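Local coordinates for protein alpha-galactosidase 1 (Saccharomyces cerevisiae, PDB 3LRM) that hydrolyses terminal, non-reducing alpha-D-galactose residues of alpha-D-galactosides, among them galactose oligosaccharides, galactomannans and galactolipids, at residues M112-G117 / L146-C151; A116-C121 / Y152-F157; W328-S333 / G341-W346. The protein carries 2 engineered substitutions. One frame throughout, in Å; residues are numbered along the deposited sequence.

Contact 1 of 3, residues M112-G117 / L146-C151; sequences MYSSAG and LKYANC. Engineered in segment 146-151: A149 (natural residue Asp). With GLA (alpha-D-galactopyranose), chain K.
NZ of K147, whose chain runs past the ring of Y113, is held by three acceptors: O3 and O4 of the bound galactose and, in a salt bridge, D72 OD1. K147 NZ donates to O4 of the galactose at 2.8 Å. The lysine chain is stretched full length from a CG anti to the backbone N (chi1 177°), which carries the ammonium from the strand to the sugar. On the way its CD sits at the edge of the Y113 ring, in plane, 3.9 Å from Y113 CD2. The phenol oxygen touches both ligand and catalytic position: Y113 OH is 3.2 Å from O5 of the galactose and 3.3 Å from CB of A149, the engineered residue that replaces the aspartate nucleophile. Strands 109-115 and 145-149 are neighbours in the parallel sheet of a TIM barrel, the two ends of a beta-alpha-beta unit through helix 131-140. Y113, S115, K147 and A149 share one face, and M112, S114, L146 and Y148 turn to the helices. Backbone bonds zip the strands, A149 N meeting S114 O at 2.7 Å. On the helix side the Y148 ring stands with S114 CB at its edge and the A116 amide over one face, while A116 CB lies 3.4 Å from Y148 CE2; S114 OG bonds to S127. Where the first strand ends, A116 N donates to A149 O from above the carbonyl plane. S115 OG, in contrast, donates to a lone pair of C151 O at 3.0 Å, in the carbonyl plane.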
loop_
_atom_site.group_PDB
_atom_site.type_symbol
_atom_site.label_atom_id
_atom_site.label_comp_id
_atom_site.label_asym_id
_atom_site.label_seq_id
_atom_site.Cartn_x
_atom_site.Cartn_y
_atom_site.Cartn_z
ATOM N N MET A 112 31.493 15.797 3.087
ATOM C CA MET A 112 31.762 14.458 3.604
ATOM C C MET A 112 30.508 13.602 3.706
ATOM O O MET A 112 29.386 14.086 3.521
ATOM C CB MET A 112 32.481 14.523 4.954
ATOM C CG MET A 112 33.915 15.031 4.863
ATOM S SD MET A 112 34.935 14.634 6.308
ATOM C CE MET A 112 35.259 12.902 6.010
ATOM N N TYR A 113 30.717 12.326 4.023
ATOM C CA TYR A 113 29.668 11.321 3.954
ATOM C C TYR A 113 29.475 10.627 5.296
ATOM O O TYR A 113 30.431 10.415 6.043
ATOM C CB TYR A 113 30.010 10.296 2.860
ATOM C CG TYR A 113 29.114 9.077 2.797
ATOM C CD1 TYR A 113 29.393 7.941 3.560
ATOM C CD2 TYR A 113 27.998 9.047 1.956
ATOM C CE1 TYR A 113 28.575 6.815 3.501
ATOM C CE2 TYR A 113 27.171 7.923 1.890
ATOM C CZ TYR A 113 27.465 6.813 2.666
ATOM O OH TYR A 113 26.657 5.696 2.601
ATOM N N SER A 114 28.221 10.286 5.587
ATOM C CA SER A 114 27.867 9.425 6.700
ATOM C C SER A 114 26.512 8.779 6.434
ATOM O O SER A 114 25.901 9.026 5.399
ATOM C CB SER A 114 27.826 10.208 8.002
ATOM O OG SER A 114 27.743 9.313 9.099
ATOM N N SER A 115 26.060 7.947 7.366
ATOM C CA SER A 115 24.777 7.264 7.250
ATOM C C SER A 115 23.999 7.366 8.552
ATOM O O SER A 115 24.559 7.213 9.637
ATOM C CB SER A 115 24.976 5.796 6.871
ATOM O OG SER A 115 23.734 5.114 6.779
ATOM N N ALA A 116 22.703 7.632 8.440
ATOM C CA ALA A 116 21.809 7.632 9.595
ATOM C C ALA A 116 21.513 6.185 10.009
ATOM O O ALA A 116 20.366 5.726 9.976
ATOM C CB ALA A 116 20.531 8.378 9.265
ATOM N N GLY A 117 22.573 5.481 10.391
ATOM C CA GLY A 117 22.502 4.070 10.739
ATOM C C GLY A 117 23.756 3.606 11.460
ATOM O O GLY A 117 24.673 4.389 11.690
ATOM N N LEU A 146 27.214 17.846 4.084
ATOM C CA LEU A 146 27.089 16.459 4.529
ATOM C C LEU A 146 26.066 15.666 3.715
ATOM O O LEU A 146 24.879 16.007 3.682
ATOM C CB LEU A 146 26.765 16.384 6.030
ATOM C CG LEU A 146 26.570 14.983 6.627
ATOM C CD1 LEU A 146 27.893 14.229 6.681
ATOM C CD2 LEU A 146 25.930 15.041 8.003
ATOM N N LYS A 147 26.547 14.615 3.051
ATOM C CA LYS A 147 25.672 13.637 2.418
ATOM C C LYS A 147 25.364 12.556 3.452
ATOM O O LYS A 147 26.272 11.866 3.927
ATOM C CB LYS A 147 26.336 13.042 1.175
ATOM C CG LYS A 147 25.527 11.948 0.493
ATOM C CD LYS A 147 26.290 11.374 -0.676
ATOM C CE LYS A 147 25.551 10.213 -1.303
ATOM N NZ LYS A 147 26.260 9.726 -2.526
ATOM N N TYR A 148 24.088 12.414 3.799
ATOM C CA TYR A 148 23.690 11.595 4.947
ATOM C C TYR A 148 22.767 10.431 4.540
ATOM O O TYR A 148 21.571 10.630 4.299
ATOM C CB TYR A 148 23.053 12.495 6.012
ATOM C CG TYR A 148 23.062 11.937 7.411
ATOM C CD1 TYR A 148 24.202 11.343 7.944
ATOM C CD2 TYR A 148 21.930 12.017 8.212
ATOM C CE1 TYR A 148 24.206 10.834 9.232
ATOM C CE2 TYR A 148 21.922 11.514 9.494
ATOM C CZ TYR A 148 23.060 10.931 10.005
ATOM O OH TYR A 148 23.044 10.429 11.288
ATOM N N ALA A 149 23.344 9.228 4.480
ATOM C CA ALA A 149 22.718 8.051 3.866
ATOM C C ALA A 149 21.728 7.321 4.766
ATOM O O ALA A 149 21.443 7.775 5.869
ATOM C CB ALA A 149 23.780 7.098 3.356
ATOM N N ASN A 150 21.219 6.185 4.285
ATOM C CA ASN A 150 20.115 5.472 4.926
ATOM C C ASN A 150 20.375 3.990 5.208
ATOM O O ASN A 150 19.436 3.234 5.470
ATOM C CB ASN A 150 18.849 5.612 4.072
ATOM C CG ASN A 150 17.582 5.261 4.832
ATOM O OD1 ASN A 150 17.476 5.512 6.032
ATOM N ND2 ASN A 150 16.613 4.680 4.133
ATOM N N CYS A 151 21.636 3.572 5.158
ATOM C CA CYS A 151 21.975 2.165 5.367
ATOM C C CYS A 151 22.048 1.776 6.842
ATOM O O CYS A 151 22.518 2.557 7.682
ATOM C CB CYS A 151 23.296 1.834 4.689
ATOM S SG CYS A 151 23.161 1.701 2.908
HETATM C C1 GLA K . 24.355 4.766 -0.891
HETATM C C2 GLA K . 24.111 6.033 -1.708
HETATM C C3 GLA K . 25.154 6.135 -2.829
HETATM C C4 GLA K . 26.577 6.019 -2.270
HETATM C C5 GLA K . 26.695 4.773 -1.380
HETATM C C6 GLA K . 28.075 4.613 -0.747
HETATM O O2 GLA K . 22.779 6.011 -2.232
HETATM O O3 GLA K . 25.000 7.360 -3.557
HETATM O O4 GLA K . 26.892 7.204 -1.529
HETATM O O5 GLA K . 25.688 4.813 -0.360
HETATM O O6 GLA K . 28.356 3.232 -0.497
#

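Contact 2 of 3, residues A116-C121 / Y152-F157; sequences AGEYTC and YNKGQF. With FRU (beta-D-fructofuranose), chain B; GLA (alpha-D-galactopyranose), chain K; GLC (alpha-D-glucopyranose), chain C.
Y152 starts the second of two loops that follow adjacent strands of the TIM barrel, and it meets the first loop, 116-121, through both backbone and ring. Its carbonyl oxygen accepts from E118 N, 2.8 Å from Y152 O, and G117 CA lies close to the same oxygen. With CG anti to its own carbonyl carbon (chi1 -54°), the phenol ring runs along 119-121: CD1 is 3.8 Å from Y119 CB, and the carbonyl oxygens of Y119 and T120 approach its edge. Y119 in turn directs its ring edge toward the face of Y152, a T-shaped pair with planes at 83° and centroids 5.9 Å apart. Both tyrosines also pack on S20 of the second subunit. The loop that the Y152 ring follows ends in C121, whose SG is 3.3 Å from O5 of the galactose. N153 comes next, its CB 3.5 Å from A116 O while its ND2 reaches back to N150 OD1; it opens a type I' beta turn that ends at Q156. K154 crosses E118 at about a right angle, with NZ 4.8 Å from E118 OE2, so any attraction is probably weak, the charged atoms not touching. Q156 N closes the turn with a bond to N153 O, 3.0 Å between the two atoms.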
loop_
_atom_site.group_PDB
_atom_site.type_symbol
_atom_site.label_atom_id
_atom_site.label_comp_id
_atom_site.label_asym_id
_atom_site.label_seq_id
_atom_site.Cartn_x
_atom_site.Cartn_y
_atom_site.Cartn_z
ATOM N N ALA A 116 22.703 7.632 8.440
ATOM C CA ALA A 116 21.809 7.632 9.595
ATOM C C ALA A 116 21.513 6.185 10.009
ATOM O O ALA A 116 20.366 5.726 9.976
ATOM C CB ALA A 116 20.531 8.378 9.265
ATOM N N GLY A 117 22.573 5.481 10.391
ATOM C CA GLY A 117 22.502 4.070 10.739
ATOM C C GLY A 117 23.756 3.606 11.460
ATOM O O GLY A 117 24.673 4.389 11.690
ATOM N N GLU A 118 23.782 2.328 11.823
ATOM C CA GLU A 118 24.895 1.730 12.555
ATOM C C GLU A 118 26.179 1.764 11.727
ATOM O O GLU A 118 27.248 2.091 12.237
ATOM C CB GLU A 118 24.544 0.288 12.940
ATOM C CG GLU A 118 25.425 -0.336 14.011
ATOM C CD GLU A 118 24.918 -1.710 14.471
ATOM O OE1 GLU A 118 25.763 -2.525 14.921
ATOM O OE2 GLU A 118 23.688 -1.981 14.388
ATOM N N TYR A 119 26.061 1.415 10.452
ATOM C CA TYR A 119 27.192 1.428 9.551
ATOM C C TYR A 119 26.838 2.233 8.314
ATOM O O TYR A 119 25.671 2.543 8.086
ATOM C CB TYR A 119 27.585 -0.001 9.159
ATOM C CG TYR A 119 27.802 -0.934 10.332
ATOM C CD1 TYR A 119 26.855 -1.906 10.651
ATOM C CD2 TYR A 119 28.950 -0.842 11.130
ATOM C CE1 TYR A 119 27.043 -2.767 11.725
ATOM C CE2 TYR A 119 29.146 -1.694 12.212
ATOM C CZ TYR A 119 28.189 -2.657 12.503
ATOM O OH TYR A 119 28.368 -3.514 13.568
ATOM N N THR A 120 27.847 2.594 7.530
ATOM C CA THR A 120 27.618 3.154 6.204
ATOM C C THR A 120 27.374 2.003 5.230
ATOM O O THR A 120 27.591 0.838 5.563
ATOM C CB THR A 120 28.805 4.007 5.714
ATOM O OG1 THR A 120 29.945 3.169 5.488
ATOM C CG2 THR A 120 29.148 5.090 6.719
ATOM N N CYS A 121 26.929 2.337 4.027
ATOM C CA CYS A 121 26.553 1.341 3.030
ATOM C C CYS A 121 27.702 0.416 2.641
ATOM O O CYS A 121 27.471 -0.681 2.122
ATOM C CB CYS A 121 25.950 2.030 1.805
ATOM S SG CYS A 121 24.511 3.057 2.225
ATOM N N TYR A 152 21.581 0.562 7.140
ATOM C CA TYR A 152 21.646 -0.030 8.483
ATOM C C TYR A 152 21.016 0.859 9.554
ATOM O O TYR A 152 21.622 1.147 10.576
ATOM C CB TYR A 152 23.089 -0.436 8.833
ATOM C CG TYR A 152 23.715 -1.340 7.790
ATOM C CD1 TYR A 152 24.644 -0.849 6.877
ATOM C CD2 TYR A 152 23.356 -2.679 7.699
ATOM C CE1 TYR A 152 25.200 -1.668 5.915
ATOM C CE2 TYR A 152 23.905 -3.505 6.737
ATOM C CZ TYR A 152 24.825 -2.994 5.847
ATOM O OH TYR A 152 25.377 -3.819 4.891
ATOM N N ASN A 153 19.776 1.265 9.310
ATOM C CA ASN A 153 19.084 2.233 10.161
ATOM C C ASN A 153 18.347 1.633 11.358
ATOM O O ASN A 153 17.551 2.314 12.001
ATOM C CB ASN A 153 18.139 3.090 9.312
ATOM C CG ASN A 153 17.106 2.264 8.563
ATOM O OD1 ASN A 153 16.615 1.266 9.076
ATOM N ND2 ASN A 153 16.768 2.687 7.348
ATOM N N LYS A 154 18.611 0.358 11.646
ATOM C CA LYS A 154 18.087 -0.318 12.848
ATOM C C LYS A 154 16.556 -0.269 12.978
ATOM O O LYS A 154 16.023 -0.083 14.074
ATOM C CB LYS A 154 18.758 0.234 14.118
ATOM C CG LYS A 154 20.283 0.121 14.118
ATOM C CD LYS A 154 20.919 0.801 15.333
ATOM C CE LYS A 154 20.914 -0.103 16.558
ATOM N NZ LYS A 154 21.413 0.607 17.779
ATOM N N GLY A 155 15.873 -0.434 11.847
ATOM C CA GLY A 155 14.416 -0.435 11.786
ATOM C C GLY A 155 13.750 0.908 12.029
ATOM O O GLY A 155 12.545 0.963 12.267
ATOM N N GLN A 156 14.520 1.993 11.968
ATOM C CA GLN A 156 13.988 3.333 12.239
ATOM C C GLN A 156 13.434 4.024 10.984
ATOM O O GLN A 156 13.846 5.124 10.615
ATOM C CB GLN A 156 15.027 4.199 12.951
ATOM C CG GLN A 156 15.291 3.775 14.384
ATOM C CD GLN A 156 16.206 4.730 15.125
ATOM O OE1 GLN A 156 16.045 5.951 15.063
ATOM N NE2 GLN A 156 17.170 4.173 15.845
ATOM N N PHE A 157 12.490 3.346 10.343
ATOM C CA PHE A 157 11.829 3.809 9.129
ATOM C C PHE A 157 10.478 3.105 9.065
ATOM O O PHE A 157 10.185 2.253 9.907
ATOM C CB PHE A 157 12.666 3.453 7.891
ATOM C CG PHE A 157 12.640 1.989 7.542
ATOM C CD1 PHE A 157 11.812 1.518 6.524
ATOM C CD2 PHE A 157 13.431 1.075 8.245
ATOM C CE1 PHE A 157 11.775 0.166 6.205
ATOM C CE2 PHE A 157 13.402 -0.283 7.936
ATOM C CZ PHE A 157 12.569 -0.740 6.916
HETATM C C1 FRU B . 27.116 -0.772 -4.298
HETATM C C2 FRU B . 26.794 -0.832 -2.796
HETATM C C3 FRU B . 27.847 -0.038 -2.003
HETATM C C4 FRU B . 28.630 -1.047 -1.185
HETATM C C5 FRU B . 28.127 -2.405 -1.647
HETATM C C6 FRU B . 27.889 -3.332 -0.458
HETATM O O1 FRU B . 27.313 0.546 -4.774
HETATM O O2 FRU B . 25.437 -0.411 -2.626
HETATM O O3 FRU B . 27.317 0.963 -1.162
HETATM O O4 FRU B . 30.007 -0.914 -1.460
HETATM O O5 FRU B . 26.942 -2.187 -2.395
HETATM O O6 FRU B . 26.561 -3.813 -0.401
HETATM C C1 GLA K . 24.355 4.766 -0.891
HETATM C C2 GLA K . 24.111 6.033 -1.708
HETATM C C3 GLA K . 25.154 6.135 -2.829
HETATM C C4 GLA K . 26.577 6.019 -2.270
HETATM C C5 GLA K . 26.695 4.773 -1.380
HETATM C C6 GLA K . 28.075 4.613 -0.747
HETATM O O2 GLA K . 22.779 6.011 -2.232
HETATM O O3 GLA K . 25.000 7.360 -3.557
HETATM O O4 GLA K . 26.892 7.204 -1.529
HETATM O O5 GLA K . 25.688 4.813 -0.360
HETATM O O6 GLA K . 28.356 3.232 -0.497
HETATM C C1 GLC C . 24.877 -0.419 -1.315
HETATM C C2 GLC C . 23.772 -1.473 -1.109
HETATM C C3 GLC C . 22.468 -1.068 -1.791
HETATM C C4 GLC C . 22.076 0.336 -1.349
HETATM C C5 GLC C . 23.210 1.315 -1.653
HETATM C C6 GLC C . 22.839 2.725 -1.192
HETATM O O2 GLC C . 24.172 -2.752 -1.550
HETATM O O3 GLC C . 21.449 -1.977 -1.452
HETATM O O4 GLC C . 20.902 0.721 -2.018
HETATM O O5 GLC C . 24.401 0.888 -1.002
HETATM O O6 GLC C . 23.874 3.651 -1.445
#

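Contact 3 of 3, residues W328-S333 / G341-W346; sequences WRYYVS and GEIQMW
W328 and M345 make the dense end of this antiparallel hairpin. M345 CB sits over one face of the indole, 3.3 Å from W328 CE2 and above the five-membered ring in a CH-pi contact, and M345 SD follows obliquely as a Met-aromatic contact. Y330 CE1 lies over the opposite face, toward the rim. A chi1 of 52° sets W328 CG between its backbone N and carbonyl carbon and swings the indole across to the partner strand, where CZ3 also comes 3.9 Å from I343 CD1. V332 CG1 continues this apolar row on I343 CG1. The hairpin lies at the edge of the antiparallel sheet of the C-terminal beta-sandwich domain, 325-331 being an outermost strand within the chain; the pairs Y330-I343 and W328-M345 are hydrogen-bonded, although the W328 N to M345 O bond is weak.

The other face is polar and tied by directed bonds against helix 239-246. R329 NH1 forms a salt bridge with E342 OE1 at 2.8 Å, meeting it on the syn side. Q344 NE2 reaches the same OE1 from above the carboxylate plane, and Q344 OE1 in turn accepts from W346 NE1. R329 NH2 pairs with D226, and N244 of the helix binds both E342 OE2 and Q344 NE2. Toward solvent the contact thins: Y331 is exposed, its ring lying beside E342, and a water bridges its OH to the carboxylate, standing 2.6 Å from E342 OE2. With an arginine and several neutral donors gathered on it, the buried E342 carboxylate is probably kept ionised.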
loop_
_atom_site.group_PDB
_atom_site.type_symbol
_atom_site.label_atom_id
_atom_site.label_comp_id
_atom_site.label_asym_id
_atom_site.label_seq_id
_atom_site.Cartn_x
_atom_site.Cartn_y
_atom_site.Cartn_z
ATOM N N TRP A 328 2.530 16.639 -20.475
ATOM C CA TRP A 328 1.967 15.386 -20.964
ATOM C C TRP A 328 2.987 14.264 -21.136
ATOM O O TRP A 328 4.196 14.504 -21.198
ATOM C CB TRP A 328 1.141 15.584 -22.244
ATOM C CG TRP A 328 1.810 16.326 -23.391
ATOM C CD1 TRP A 328 1.531 17.597 -23.808
ATOM C CD2 TRP A 328 2.820 15.825 -24.286
ATOM N NE1 TRP A 328 2.312 17.925 -24.892
ATOM C CE2 TRP A 328 3.109 16.858 -25.209
ATOM C CE3 TRP A 328 3.512 14.611 -24.394
ATOM C CZ2 TRP A 328 4.062 16.715 -26.224
ATOM C CZ3 TRP A 328 4.460 14.468 -25.407
ATOM C CH2 TRP A 328 4.725 15.517 -26.306
ATOM N N ARG A 329 2.475 13.039 -21.201
ATOM C CA ARG A 329 3.289 11.847 -21.384
ATOM C C ARG A 329 2.475 10.789 -22.129
ATOM O O ARG A 329 1.393 10.409 -21.691
ATOM C CB ARG A 329 3.764 11.310 -20.025
ATOM C CG ARG A 329 4.717 10.122 -20.098
ATOM C CD ARG A 329 3.993 8.782 -20.030
ATOM N NE ARG A 329 3.323 8.575 -18.745
ATOM C CZ ARG A 329 3.914 8.118 -17.648
ATOM N NH1 ARG A 329 5.210 7.814 -17.643
ATOM N NH2 ARG A 329 3.205 7.972 -16.544
ATOM N N TYR A 330 3.007 10.322 -23.254
ATOM C CA TYR A 330 2.379 9.248 -24.018
ATOM C C TYR A 330 3.373 8.136 -24.308
ATOM O O TYR A 330 4.555 8.389 -24.549
ATOM C CB TYR A 330 1.805 9.775 -25.338
ATOM C CG TYR A 330 0.856 10.938 -25.172
ATOM C CD1 TYR A 330 1.272 12.241 -25.434
ATOM C CD2 TYR A 330 -0.456 10.737 -24.741
ATOM C CE1 TYR A 330 0.411 13.309 -25.280
ATOM C CE2 TYR A 330 -1.326 11.801 -24.583
ATOM C CZ TYR A 330 -0.889 13.086 -24.855
ATOM O OH TYR A 330 -1.750 14.153 -24.701
ATOM N N TYR A 331 2.886 6.903 -24.279
ATOM C CA TYR A 331 3.701 5.760 -24.654
ATOM C C TYR A 331 3.630 5.582 -26.159
ATOM O O TYR A 331 2.584 5.802 -26.766
ATOM C CB TYR A 331 3.255 4.500 -23.910
ATOM C CG TYR A 331 3.510 4.582 -22.427
ATOM C CD1 TYR A 331 2.480 4.877 -21.545
ATOM C CD2 TYR A 331 4.794 4.394 -21.906
ATOM C CE1 TYR A 331 2.711 4.966 -20.179
ATOM C CE2 TYR A 331 5.035 4.483 -20.539
ATOM C CZ TYR A 331 3.985 4.769 -19.684
ATOM O OH TYR A 331 4.193 4.861 -18.330
ATOM N N VAL A 332 4.754 5.214 -26.758
ATOM C CA VAL A 332 4.839 5.070 -28.205
ATOM C C VAL A 332 5.211 3.639 -28.585
ATOM O O VAL A 332 5.765 2.896 -27.767
ATOM C CB VAL A 332 5.846 6.082 -28.832
ATOM C CG1 VAL A 332 5.347 7.519 -28.666
ATOM C CG2 VAL A 332 7.238 5.918 -28.234
ATOM N N SER A 333 4.909 3.256 -29.822
ATOM C CA SER A 333 5.223 1.905 -30.296
ATOM C C SER A 333 6.702 1.729 -30.626
ATOM O O SER A 333 7.185 0.606 -30.712
ATOM C CB SER A 333 4.333 1.507 -31.482
ATOM O OG SER A 333 4.341 2.491 -32.498
ATOM N N GLY A 341 9.545 3.000 -24.165
ATOM C CA GLY A 341 9.342 4.023 -25.179
ATOM C C GLY A 341 8.207 4.946 -24.822
ATOM O O GLY A 341 7.049 4.552 -24.879
ATOM N N GLU A 342 8.546 6.173 -24.443
ATOM C CA GLU A 342 7.547 7.185 -24.111
ATOM C C GLU A 342 8.028 8.568 -24.542
ATOM O O GLU A 342 9.229 8.820 -24.623
ATOM C CB GLU A 342 7.195 7.163 -22.610
ATOM C CG GLU A 342 8.363 7.473 -21.669
ATOM C CD GLU A 342 8.045 7.218 -20.203
ATOM O OE1 GLU A 342 7.177 7.916 -19.630
ATOM O OE2 GLU A 342 8.683 6.325 -19.607
ATOM N N ILE A 343 7.082 9.453 -24.833
ATOM C CA ILE A 343 7.401 10.848 -25.139
ATOM C C ILE A 343 6.837 11.785 -24.074
ATOM O O ILE A 343 5.747 11.550 -23.534
ATOM C CB ILE A 343 6.949 11.267 -26.563
ATOM C CG1 ILE A 343 5.486 10.892 -26.811
ATOM C CG2 ILE A 343 7.844 10.619 -27.593
ATOM C CD1 ILE A 343 4.875 11.554 -28.026
ATOM N N GLN A 344 7.589 12.835 -23.760
ATOM C CA GLN A 344 7.196 13.765 -22.706
ATOM C C GLN A 344 7.381 15.226 -23.088
ATOM O O GLN A 344 8.268 15.557 -23.870
ATOM C CB GLN A 344 7.957 13.462 -21.427
ATOM C CG GLN A 344 7.437 12.257 -20.702
ATOM C CD GLN A 344 8.295 11.858 -19.535
ATOM O OE1 GLN A 344 8.969 12.690 -18.931
ATOM N NE2 GLN A 344 8.274 10.571 -19.202
ATOM N N MET A 345 6.517 16.082 -22.542
ATOM C CA MET A 345 6.671 17.527 -22.639
ATOM C C MET A 345 6.673 18.140 -21.255
ATOM O O MET A 345 5.816 17.837 -20.431
ATOM C CB MET A 345 5.541 18.157 -23.436
ATOM C CG MET A 345 5.922 19.506 -24.027
ATOM S SD MET A 345 4.731 20.809 -23.670
ATOM C CE MET A 345 5.511 21.586 -22.282
ATOM N N TRP A 346 7.637 19.012 -21.008
ATOM C CA TRP A 346 7.735 19.674 -19.725
ATOM C C TRP A 346 7.809 21.167 -19.950
ATOM O O TRP A 346 8.455 21.626 -20.891
ATOM C CB TRP A 346 8.984 19.224 -18.970
ATOM C CG TRP A 346 9.023 17.777 -18.540
ATOM C CD1 TRP A 346 9.052 16.668 -19.349
ATOM C CD2 TRP A 346 9.096 17.287 -17.195
ATOM N NE1 TRP A 346 9.119 15.525 -18.589
ATOM C CE2 TRP A 346 9.152 15.875 -17.265
ATOM C CE3 TRP A 346 9.119 17.903 -15.937
ATOM C CZ2 TRP A 346 9.219 15.074 -16.125
ATOM C CZ3 TRP A 346 9.184 17.105 -14.806
ATOM C CH2 TRP A 346 9.237 15.708 -14.907
HETATM O O HOH W 1 6.955 5.007 -18.099
#

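Overall arrangement
Contacts 1 and 2 form one continuous region: they share A116 and G117, their centres are about 9 Å apart, and the disulfide between C151 SG of the first and C121 SG of the second, 2.0 Å long, bolts them together. Y113 OH packs 3.4 Å from C121 SG. Y113, K147 and A149 of contact 1 and C121 of contact 2 border the same galactose site; C121 also touches the glucose and fructose units, and the loops of contact 2 meet the second subunit. Contact 3 belongs to the C-terminal beta sandwich. Its centre is about 36 Å from that of contact 1 and about 38 Å from that of contact 2, far from the substrate.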